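Local structure of putative isocitrate dehydrogenase, NAD-dependent (Methylococcus capsulatus, 6LKY) at residues Met329-Ala332 with Ile333-Val337; Arg299-Arg302 with Ala303-Val307; Ser57-Ala60 with Asn61-Cys64. The protein probably oxidises isocitrate to 2-oxoglutarate with NAD as coenzyme and a magnesium ion. The protein carries 1 engineered substitution. One frame throughout, in Å; residues are numbered along the deposited sequence.

Contact 1 (Met329-Ala332 with Ile333-Val337); sequences MAEA and IVERV
Glu335 extends its side chain across that of Glu331, one helical turn earlier. Its CB lies 3.5 Å from Glu331 O, the same oxygen that accepts the Glu335 backbone N-H. Glu335 CG is anti to the carbonyl carbon, beside the backbone N (chi1 -72°), and comes within 3.3 Å of Glu331 O. Glu335 CD then reaches the Glu331 carboxylate, 3.4 Å from Glu331 OE2. At the tip, Glu335 OE1 stands 2.8 Å from Glu331 OE2. The two side chains cross at about a right angle, and their carboxylate planes are 55° apart. Beside this pair, Glu331 OE1 rests 3.9 Å from Val334 CG1.

The buried side of the same turn is apolar. Met329 CG touches Ile333 CD1 at 4.1 Å, and both residues pack on helix 278-290. Ile333 and Val334 also lie on Val23 of helix 13-26.

On this turn Met329 and Ile333 face the core, while Glu331 and Glu335 lie at the surface. The close approach of the two carboxylates is doubtful, since Glu331 has an unusual chi1 and Glu335 touches a crystal neighbour. If real, it would be unfavourable with both groups charged; a shared proton is one possibility.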
ATOM      1  N   MET A 329       8.442  26.151 -15.638  1.00 34.47           N
ATOM      2  CA  MET A 329       8.318  26.050 -14.205  1.00 40.92           C
ATOM      3  C   MET A 329       9.677  26.192 -13.557  1.00 35.16           C
ATOM      4  O   MET A 329       9.813  26.874 -12.533  1.00 41.53           O
ATOM      5  CB  MET A 329       7.648  24.728 -13.851  1.00 37.81           C
ATOM      6  CG  MET A 329       7.329  24.634 -12.400  1.00 39.67           C
ATOM      7  SD  MET A 329       6.311  23.223 -11.968  1.00 38.42           S
ATOM      8  CE  MET A 329       6.082  23.581 -10.231  1.00 26.34           C
ATOM      9  N   ALA A 330      10.709  25.615 -14.190  1.00 35.17           N
ATOM     10  CA  ALA A 330      12.062  25.778 -13.672  1.00 44.02           C
ATOM     11  C   ALA A 330      12.480  27.259 -13.686  1.00 42.45           C
ATOM     12  O   ALA A 330      13.087  27.745 -12.729  1.00 35.92           O
ATOM     13  CB  ALA A 330      13.053  24.917 -14.476  1.00 36.04           C
ATOM     14  N   GLU A 331      12.183  27.997 -14.771  1.00 42.35           N
ATOM     15  CA  GLU A 331      12.575  29.410 -14.830  1.00 48.31           C
ATOM     16  C   GLU A 331      11.839  30.225 -13.796  1.00 44.43           C
ATOM     17  O   GLU A 331      12.454  31.061 -13.136  1.00 44.62           O
ATOM     18  CB  GLU A 331      12.356  30.017 -16.215  1.00 50.72           C
ATOM     19  CG  GLU A 331      13.648  30.373 -16.959  1.00 65.35           C
ATOM     20  CD  GLU A 331      14.509  31.359 -16.125  1.00 67.64           C
ATOM     21  OE1 GLU A 331      15.704  31.035 -15.885  1.00 69.74           O
ATOM     22  OE2 GLU A 331      13.990  32.407 -15.551  1.00 69.23           O
ATOM     23  N   ALA A 332      10.538  29.950 -13.602  1.00 45.52           N
ATOM     24  CA  ALA A 332       9.773  30.612 -12.539  1.00 40.81           C
ATOM     25  C   ALA A 332      10.405  30.381 -11.171  1.00 45.94           C
ATOM     26  O   ALA A 332      10.571  31.320 -10.370  1.00 56.23           O
ATOM     27  CB  ALA A 332       8.318  30.129 -12.535  1.00 47.32           C
ATOM     28  N   ILE A 333      10.815  29.140 -10.909  1.00 43.76           N
ATOM     29  CA  ILE A 333      11.433  28.852  -9.627  1.00 49.85           C
ATOM     30  C   ILE A 333      12.780  29.557  -9.514  1.00 40.51           C
ATOM     31  O   ILE A 333      13.130  30.042  -8.440  1.00 39.01           O
ATOM     32  CB  ILE A 333      11.546  27.329  -9.399  1.00 40.66           C
ATOM     33  CG1 ILE A 333      10.154  26.699  -9.305  1.00 40.43           C
ATOM     34  CG2 ILE A 333      12.284  27.028  -8.079  1.00 32.07           C
ATOM     35  CD1 ILE A 333      10.150  25.185  -9.478  1.00 30.39           C
ATOM     36  N   VAL A 334      13.567  29.597 -10.596  1.00 41.20           N
ATOM     37  CA  VAL A 334      14.860  30.288 -10.566  1.00 51.72           C
ATOM     38  C   VAL A 334      14.663  31.761 -10.228  1.00 49.84           C
ATOM     39  O   VAL A 334      15.320  32.321  -9.330  1.00 53.02           O
ATOM     40  CB  VAL A 334      15.583  30.106 -11.917  1.00 49.46           C
ATOM     41  CG1 VAL A 334      16.675  31.152 -12.106  1.00 51.99           C
ATOM     42  CG2 VAL A 334      16.164  28.690 -12.047  1.00 39.84           C
ATOM     43  N   GLU A 335      13.687  32.383 -10.886  1.00 47.72           N
ATOM     44  CA  GLU A 335      13.414  33.793 -10.657  1.00 54.79           C
ATOM     45  C   GLU A 335      13.004  34.046  -9.209  1.00 60.32           C
ATOM     46  O   GLU A 335      13.419  35.048  -8.609  1.00 65.78           O
ATOM     47  CB  GLU A 335      12.324  34.260 -11.623  1.00 55.26           C
ATOM     48  CG  GLU A 335      12.791  34.370 -13.091  1.00 58.50           C
ATOM     49  CD  GLU A 335      11.643  34.434 -14.092  1.00 69.03           C
ATOM     50  OE1 GLU A 335      11.917  34.346 -15.315  1.00 62.99           O
ATOM     51  OE2 GLU A 335      10.477  34.566 -13.658  1.00 70.59           O
ATOM     52  N   ARG A 336      12.184  33.145  -8.628  1.00 54.67           N
ATOM     53  CA  ARG A 336      11.766  33.288  -7.227  1.00 46.07           C
ATOM     54  C   ARG A 336      12.898  33.010  -6.245  1.00 49.54           C
ATOM     55  O   ARG A 336      13.039  33.721  -5.242  1.00 56.89           O
ATOM     56  CB  ARG A 336      10.598  32.355  -6.923  1.00 48.57           C
ATOM     57  CG  ARG A 336       9.350  32.679  -7.670  1.00 52.36           C
ATOM     58  CD  ARG A 336       8.449  33.576  -6.859  1.00 62.71           C
ATOM     59  NE  ARG A 336       8.751  34.988  -7.063  1.00 79.20           N
ATOM     60  CZ  ARG A 336       8.352  35.965  -6.256  1.00 80.62           C
ATOM     61  NH1 ARG A 336       7.636  35.690  -5.173  1.00 71.42           N
ATOM     62  NH2 ARG A 336       8.668  37.224  -6.537  1.00 72.46           N
ATOM     63  N   VAL A 337      13.736  32.008  -6.533  1.00 54.73           N
ATOM     64  CA  VAL A 337      14.893  31.733  -5.686  1.00 56.65           C
ATOM     65  C   VAL A 337      15.682  33.001  -5.569  1.00 68.26           C
ATOM     66  O   VAL A 337      16.392  33.254  -4.583  1.00 67.73           O
ATOM     67  CB  VAL A 337      15.794  30.636  -6.298  1.00 54.15           C
ATOM     68  CG1 VAL A 337      17.216  30.676  -5.685  1.00 51.61           C
ATOM     69  CG2 VAL A 337      15.212  29.262  -6.129  1.00 52.84           C
TER

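Contact 2 (Arg299-Arg302 with Ala303-Val307); sequences RIER and AVREV
Arg305 and Glu301 lie side by side on helix 294-310, pointing the same way and joined by a salt bridge. Glu301 OE2 accepts from Arg305 NE at 3.3 Å, through the lone pair turned away from its other oxygen. The N-H...O angle is 156°. The oxygen stays close to the guanidinium plane, at its edge. A second bond, from Arg305 NH2 to Glu301 OE2, is weak at 3.4 Å. The flat groups are not coplanar; their planes differ by 33°. Glu301 CG also lies in the guanidinium plane, 3.6 Å from Arg305 NE.

Arg302 and Glu306 also lie side by side, with Arg302 CG 3.4 Å from Glu306 OE2. Their charged ends do not meet: Arg302 NE is 5.3 Å from Glu306 OE2 in this conformer, one of two for Arg302.

The aliphatic chains set up the salt bridge. Arg305 runs extended from CG to NE, and its CG passes 3.3 Å from Glu301 O. Glu301 has CG anti to its own N (chi1 180°), which carries the carboxylate along the helix toward Arg305. The backbone bond from Arg305 N to Glu301 O, 2.9 Å, fixes the spacing of the two residues.

Further out, Arg305 NH1 bonds to Ser99 O, and the guanidinium makes a cation-pi contact with Phe100. On the inner face Ile300 CG2 is 4.5 Å from Val304 CG2, and both residues pack on Ile281 of helix 278-290. Arg299 NH1 binds Thr27 O and NH2 binds Val337 O.

The long NE-OE2 distance points to a modest ion pair. Arg305 is also held by Ser99 and Phe100, tying helix 294-310 to their loop. Glu301 would partly balance its charge and may help fix the guanidinium's rotation.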
ATOM      1  N   ARG A 299      15.685  28.613   0.769  1.00 35.76           N
ATOM      2  CA  ARG A 299      15.331  29.517  -0.325  1.00 49.93           C
ATOM      3  C   ARG A 299      14.764  28.752  -1.515  1.00 44.45           C
ATOM      4  O   ARG A 299      13.771  29.181  -2.124  1.00 38.03           O
ATOM      5  CB  ARG A 299      16.550  30.351  -0.731  1.00 45.56           C
ATOM      6  CG  ARG A 299      16.916  31.409   0.309  1.00 50.11           C
ATOM      7  CD  ARG A 299      18.292  32.027   0.067  1.00 51.65           C
ATOM      8  NE  ARG A 299      18.364  32.646  -1.249  1.00 51.37           N
ATOM      9  CZ  ARG A 299      19.391  32.512  -2.080  1.00 54.93           C
ATOM     10  NH1 ARG A 299      20.445  31.803  -1.709  1.00 50.12           N
ATOM     11  NH2 ARG A 299      19.371  33.103  -3.271  1.00 55.73           N
ATOM     12  N   ILE A 300      15.363  27.605  -1.846  1.00 40.75           N
ATOM     13  CA  ILE A 300      14.795  26.756  -2.891  1.00 41.65           C
ATOM     14  C   ILE A 300      13.367  26.362  -2.525  1.00 41.52           C
ATOM     15  O   ILE A 300      12.440  26.464  -3.345  1.00 37.73           O
ATOM     16  CB  ILE A 300      15.676  25.512  -3.115  1.00 42.03           C
ATOM     17  CG1 ILE A 300      16.977  25.878  -3.816  1.00 39.31           C
ATOM     18  CG2 ILE A 300      14.932  24.459  -3.947  1.00 40.88           C
ATOM     19  CD1 ILE A 300      17.941  24.712  -3.934  1.00 36.44           C
ATOM     20  N   GLU A 301      13.165  25.917  -1.278  1.00 38.54           N
ATOM     21  CA  GLU A 301      11.837  25.432  -0.899  1.00 48.61           C
ATOM     22  C   GLU A 301      10.804  26.556  -0.930  1.00 45.46           C
ATOM     23  O   GLU A 301       9.675  26.361  -1.415  1.00 39.30           O
ATOM     24  CB  GLU A 301      11.892  24.773   0.479  1.00 46.51           C
ATOM     25  CG  GLU A 301      10.552  24.250   0.956  1.00 49.76           C
ATOM     26  CD  GLU A 301      10.667  23.336   2.165  1.00 58.96           C
ATOM     27  OE1 GLU A 301      11.803  23.100   2.635  1.00 63.95           O
ATOM     28  OE2 GLU A 301       9.616  22.854   2.642  1.00 65.73           O
ATOM     29  N   ARG A 302      11.176  27.734  -0.413  0.53 44.39           N
ATOM     30  CA  ARG A 302      10.299  28.900  -0.461  0.53 43.02           C
ATOM     31  C   ARG A 302       9.933  29.259  -1.897  0.53 43.45           C
ATOM     32  O   ARG A 302       8.767  29.551  -2.195  0.53 43.54           O
ATOM     33  CB  ARG A 302      10.981  30.083   0.236  0.53 47.67           C
ATOM     34  CG  ARG A 302      10.079  31.287   0.476  0.53 50.01           C
ATOM     35  CD  ARG A 302      10.756  32.364   1.319  0.53 49.39           C
ATOM     36  NE  ARG A 302      11.677  31.823   2.320  0.53 51.68           N
ATOM     37  CZ  ARG A 302      12.956  32.178   2.428  0.53 50.22           C
ATOM     38  NH1 ARG A 302      13.473  33.073   1.594  0.53 48.93           N
ATOM     39  NH2 ARG A 302      13.720  31.638   3.369  0.53 47.59           N
ATOM     40  N   ALA A 303      10.916  29.246  -2.798  1.00 34.83           N
ATOM     41  CA  ALA A 303      10.655  29.580  -4.196  1.00 39.11           C
ATOM     42  C   ALA A 303       9.683  28.587  -4.835  1.00 42.02           C
ATOM     43  O   ALA A 303       8.760  28.981  -5.568  1.00 39.69           O
ATOM     44  CB  ALA A 303      11.973  29.634  -4.968  1.00 40.49           C
ATOM     45  N   VAL A 304       9.891  27.288  -4.586  1.00 35.78           N
ATOM     46  CA  VAL A 304       8.973  26.278  -5.114  1.00 34.56           C
ATOM     47  C   VAL A 304       7.558  26.518  -4.599  1.00 33.31           C
ATOM     48  O   VAL A 304       6.573  26.478  -5.355  1.00 31.85           O
ATOM     49  CB  VAL A 304       9.455  24.863  -4.748  1.00 39.30           C
ATOM     50  CG1 VAL A 304       8.352  23.844  -5.057  1.00 29.26           C
ATOM     51  CG2 VAL A 304      10.747  24.529  -5.470  1.00 26.36           C
ATOM     52  N   ARG A 305       7.432  26.732  -3.290  1.00 33.87           N
ATOM     53  CA  ARG A 305       6.109  26.936  -2.715  1.00 39.31           C
ATOM     54  C   ARG A 305       5.435  28.176  -3.294  1.00 44.88           C
ATOM     55  O   ARG A 305       4.240  28.149  -3.608  1.00 43.43           O
ATOM     56  CB  ARG A 305       6.221  27.011  -1.195  1.00 40.58           C
ATOM     57  CG  ARG A 305       6.542  25.655  -0.600  1.00 46.79           C
ATOM     58  CD  ARG A 305       6.789  25.693   0.889  1.00 48.45           C
ATOM     59  NE  ARG A 305       6.989  24.343   1.406  1.00 51.24           N
ATOM     60  CZ  ARG A 305       6.012  23.474   1.654  1.00 54.88           C
ATOM     61  NH1 ARG A 305       4.739  23.814   1.478  1.00 36.45           N
ATOM     62  NH2 ARG A 305       6.310  22.263   2.108  1.00 51.21           N
ATOM     63  N   GLU A 306       6.188  29.269  -3.468  1.00 45.73           N
ATOM     64  CA  GLU A 306       5.613  30.476  -4.052  1.00 46.55           C
ATOM     65  C   GLU A 306       5.118  30.216  -5.471  1.00 45.16           C
ATOM     66  O   GLU A 306       4.019  30.648  -5.843  1.00 38.75           O
ATOM     67  CB  GLU A 306       6.637  31.612  -4.036  1.00 48.55           C
ATOM     68  CG  GLU A 306       6.817  32.269  -2.662  1.00 55.24           C
ATOM     69  CD  GLU A 306       8.131  33.029  -2.531  1.00 63.13           C
ATOM     70  OE1 GLU A 306       8.889  33.091  -3.524  1.00 63.40           O
ATOM     71  OE2 GLU A 306       8.412  33.552  -1.426  1.00 64.47           O
ATOM     72  N   VAL A 307       5.908  29.495  -6.274  1.00 41.63           N
ATOM     73  CA  VAL A 307       5.496  29.257  -7.656  1.00 36.74           C
ATOM     74  C   VAL A 307       4.254  28.370  -7.708  1.00 40.52           C
ATOM     75  O   VAL A 307       3.351  28.595  -8.523  1.00 44.78           O
ATOM     76  CB  VAL A 307       6.656  28.657  -8.467  1.00 45.31           C
ATOM     77  CG1 VAL A 307       6.158  28.170  -9.830  1.00 47.97           C
ATOM     78  CG2 VAL A 307       7.769  29.681  -8.630  1.00 45.42           C
TER

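Contact 3 (Ser57-Ala60 with Asn61-Cys64); sequences SIRA and NRIC
Ser57 and Asn61 meet where helix 52-61 ends. Ser57 O accepts the Asn61 backbone N-H at 2.9 Å. Ser57 OG lies 3.6 Å from Asn61 ND2. These two polar ends share outside partners: both reach Thr5 OG1 and Asp34 OD2, the Asn61 bond to Asp34 being weak.

Ile58 comes next and faces two ways. Its carbonyl oxygen takes the N-H of Arg62 at 2.7 Å, the final helical bond of this stretch. Its side chain reaches over to the strand, where Ile58 CD1 touches Cys64 SG at 3.8 Å and Ile58 CG2 touches Cys64 CB at 4.0 Å. Cys64 SG is anti to its backbone N (chi1 -179°), which brings the sulfur alongside the tip of Ile58.

Arg59 offers its carbonyl. Arg62 NH1 donates to Arg59 O at 2.6 Å, in the carbonyl plane on a lone pair, with an N-H...O angle of 157°. Bends at chi2 and chi3 curl the Arg62 chain back toward the helix end, and Arg62 CD also passes 3.0 Å from Arg59 O. The side chain thereby engages a carbonyl at the helix end. Arg62 NE bonds onward to Asp255 O.

Ala60 is exposed. Arg62 then leaves the helix with positive phi (77°), and the chain turns into strand 63-66. That strand lies between the parallel strands 2-7 and 257-261 of the large mixed sheet. Ile63 packs on helix 278-290, while Ile58 rests on Thr5 of strand 2-7.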
ATOM      1  N   SER A  57      33.175   7.110  -8.473  1.00 34.83           N
ATOM      2  CA  SER A  57      32.933   8.540  -8.302  1.00 33.44           C
ATOM      3  C   SER A  57      32.101   8.817  -7.057  1.00 37.74           C
ATOM      4  O   SER A  57      32.400   9.749  -6.297  1.00 37.33           O
ATOM      5  CB  SER A  57      32.245   9.104  -9.547  1.00 29.88           C
ATOM      6  OG  SER A  57      31.692  10.386  -9.298  1.00 35.77           O
ATOM      7  N   ILE A  58      31.041   8.029  -6.835  1.00 35.36           N
ATOM      8  CA  ILE A  58      30.214   8.277  -5.655  1.00 33.40           C
ATOM      9  C   ILE A  58      30.999   7.984  -4.380  1.00 31.20           C
ATOM     10  O   ILE A  58      30.902   8.720  -3.394  1.00 36.48           O
ATOM     11  CB  ILE A  58      28.902   7.469  -5.697  1.00 31.74           C
ATOM     12  CG1 ILE A  58      28.110   7.801  -6.960  1.00 35.08           C
ATOM     13  CG2 ILE A  58      28.063   7.785  -4.450  1.00 31.67           C
ATOM     14  CD1 ILE A  58      26.924   6.888  -7.210  1.00 29.74           C
ATOM     15  N   ARG A  59      31.799   6.918  -4.378  1.00 32.72           N
ATOM     16  CA  ARG A  59      32.556   6.625  -3.166  1.00 37.32           C
ATOM     17  C   ARG A  59      33.655   7.643  -2.922  1.00 41.79           C
ATOM     18  O   ARG A  59      34.056   7.844  -1.773  1.00 45.43           O
ATOM     19  CB  ARG A  59      33.119   5.216  -3.216  1.00 40.49           C
ATOM     20  CG  ARG A  59      32.023   4.201  -3.159  1.00 43.71           C
ATOM     21  CD  ARG A  59      32.491   2.886  -2.623  1.00 50.40           C
ATOM     22  NE  ARG A  59      32.719   1.940  -3.698  1.00 50.09           N
ATOM     23  CZ  ARG A  59      32.164   0.740  -3.733  1.00 46.13           C
ATOM     24  NH1 ARG A  59      31.354   0.377  -2.750  1.00 48.79           N
ATOM     25  NH2 ARG A  59      32.415  -0.083  -4.742  1.00 55.39           N
ATOM     26  N   ALA A  60      34.160   8.283  -3.975  1.00 44.65           N
ATOM     27  CA  ALA A  60      35.125   9.362  -3.784  1.00 42.29           C
ATOM     28  C   ALA A  60      34.444  10.611  -3.237  1.00 39.84           C
ATOM     29  O   ALA A  60      34.906  11.197  -2.254  1.00 46.09           O
ATOM     30  CB  ALA A  60      35.851   9.672  -5.101  1.00 34.86           C
ATOM     31  N   ASN A  61      33.342  11.032  -3.864  1.00 40.84           N
ATOM     32  CA  ASN A  61      32.710  12.300  -3.505  1.00 35.60           C
ATOM     33  C   ASN A  61      31.824  12.217  -2.267  1.00 39.13           C
ATOM     34  O   ASN A  61      31.661  13.229  -1.576  1.00 36.28           O
ATOM     35  CB  ASN A  61      31.892  12.830  -4.681  1.00 40.67           C
ATOM     36  CG  ASN A  61      32.746  13.109  -5.901  1.00 42.28           C
ATOM     37  OD1 ASN A  61      33.962  13.295  -5.789  1.00 46.72           O
ATOM     38  ND2 ASN A  61      32.114  13.153  -7.072  1.00 36.61           N
ATOM     39  N   ARG A  62      31.186  11.069  -2.021  1.00 38.86           N
ATOM     40  CA  ARG A  62      30.313  10.773  -0.880  1.00 42.09           C
ATOM     41  C   ARG A  62      28.935  11.412  -1.037  1.00 40.58           C
ATOM     42  O   ARG A  62      28.079  11.185  -0.178  1.00 47.30           O
ATOM     43  CB  ARG A  62      30.886  11.215   0.482  1.00 40.12           C
ATOM     44  CG  ARG A  62      32.264  10.656   0.857  1.00 43.09           C
ATOM     45  CD  ARG A  62      32.521   9.221   0.371  1.00 53.50           C
ATOM     46  NE  ARG A  62      31.822   8.170   1.123  1.00 61.19           N
ATOM     47  CZ  ARG A  62      32.049   6.864   0.971  1.00 49.01           C
ATOM     48  NH1 ARG A  62      32.969   6.441   0.116  1.00 54.24           N
ATOM     49  NH2 ARG A  62      31.375   5.974   1.685  1.00 58.27           N
ATOM     50  N   ILE A  63      28.693  12.211  -2.077  1.00 38.73           N
ATOM     51  CA  ILE A  63      27.403  12.852  -2.309  1.00 32.30           C
ATOM     52  C   ILE A  63      27.011  12.640  -3.766  1.00 34.26           C
ATOM     53  O   ILE A  63      27.839  12.791  -4.672  1.00 32.79           O
ATOM     54  CB  ILE A  63      27.428  14.360  -1.975  1.00 37.12           C
ATOM     55  CG1 ILE A  63      28.020  14.600  -0.585  1.00 38.58           C
ATOM     56  CG2 ILE A  63      26.031  14.952  -2.057  1.00 29.48           C
ATOM     57  CD1 ILE A  63      27.127  14.111   0.546  1.00 43.31           C
ATOM     58  N   CYS A  64      25.743  12.304  -3.991  1.00 34.73           N
ATOM     59  CA  CYS A  64      25.256  11.989  -5.323  1.00 32.66           C
ATOM     60  C   CYS A  64      23.864  12.570  -5.510  1.00 29.56           C
ATOM     61  O   CYS A  64      23.030  12.528  -4.604  1.00 31.67           O
ATOM     62  CB  CYS A  64      25.257  10.471  -5.573  1.00 24.82           C
ATOM     63  SG  CYS A  64      24.702   9.978  -7.218  1.00 33.90           S
TER

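In the fold
Contact 3 comes first along the chain, then contact 2, then contact 1. Contacts 1 and 2 are neighbours, with centres 8 Å apart, on the consecutive helices 326-337 and 294-310. These helices pack on each other and both touch helix 278-290. Contact 3 lies at the junction of helix 52-61 and strand 63-66; its centre is about 28 Å from each of the other two. Helix 278-290 links the three regions, since Ile63 also packs on it. Strand 63-66 ends at Lys66 and runs on to Leu69, both NAD-binding. The side chains of Met329 in contact 1 and Val304 in contact 2 are about 8 Å and 12 Å from a bound NAD.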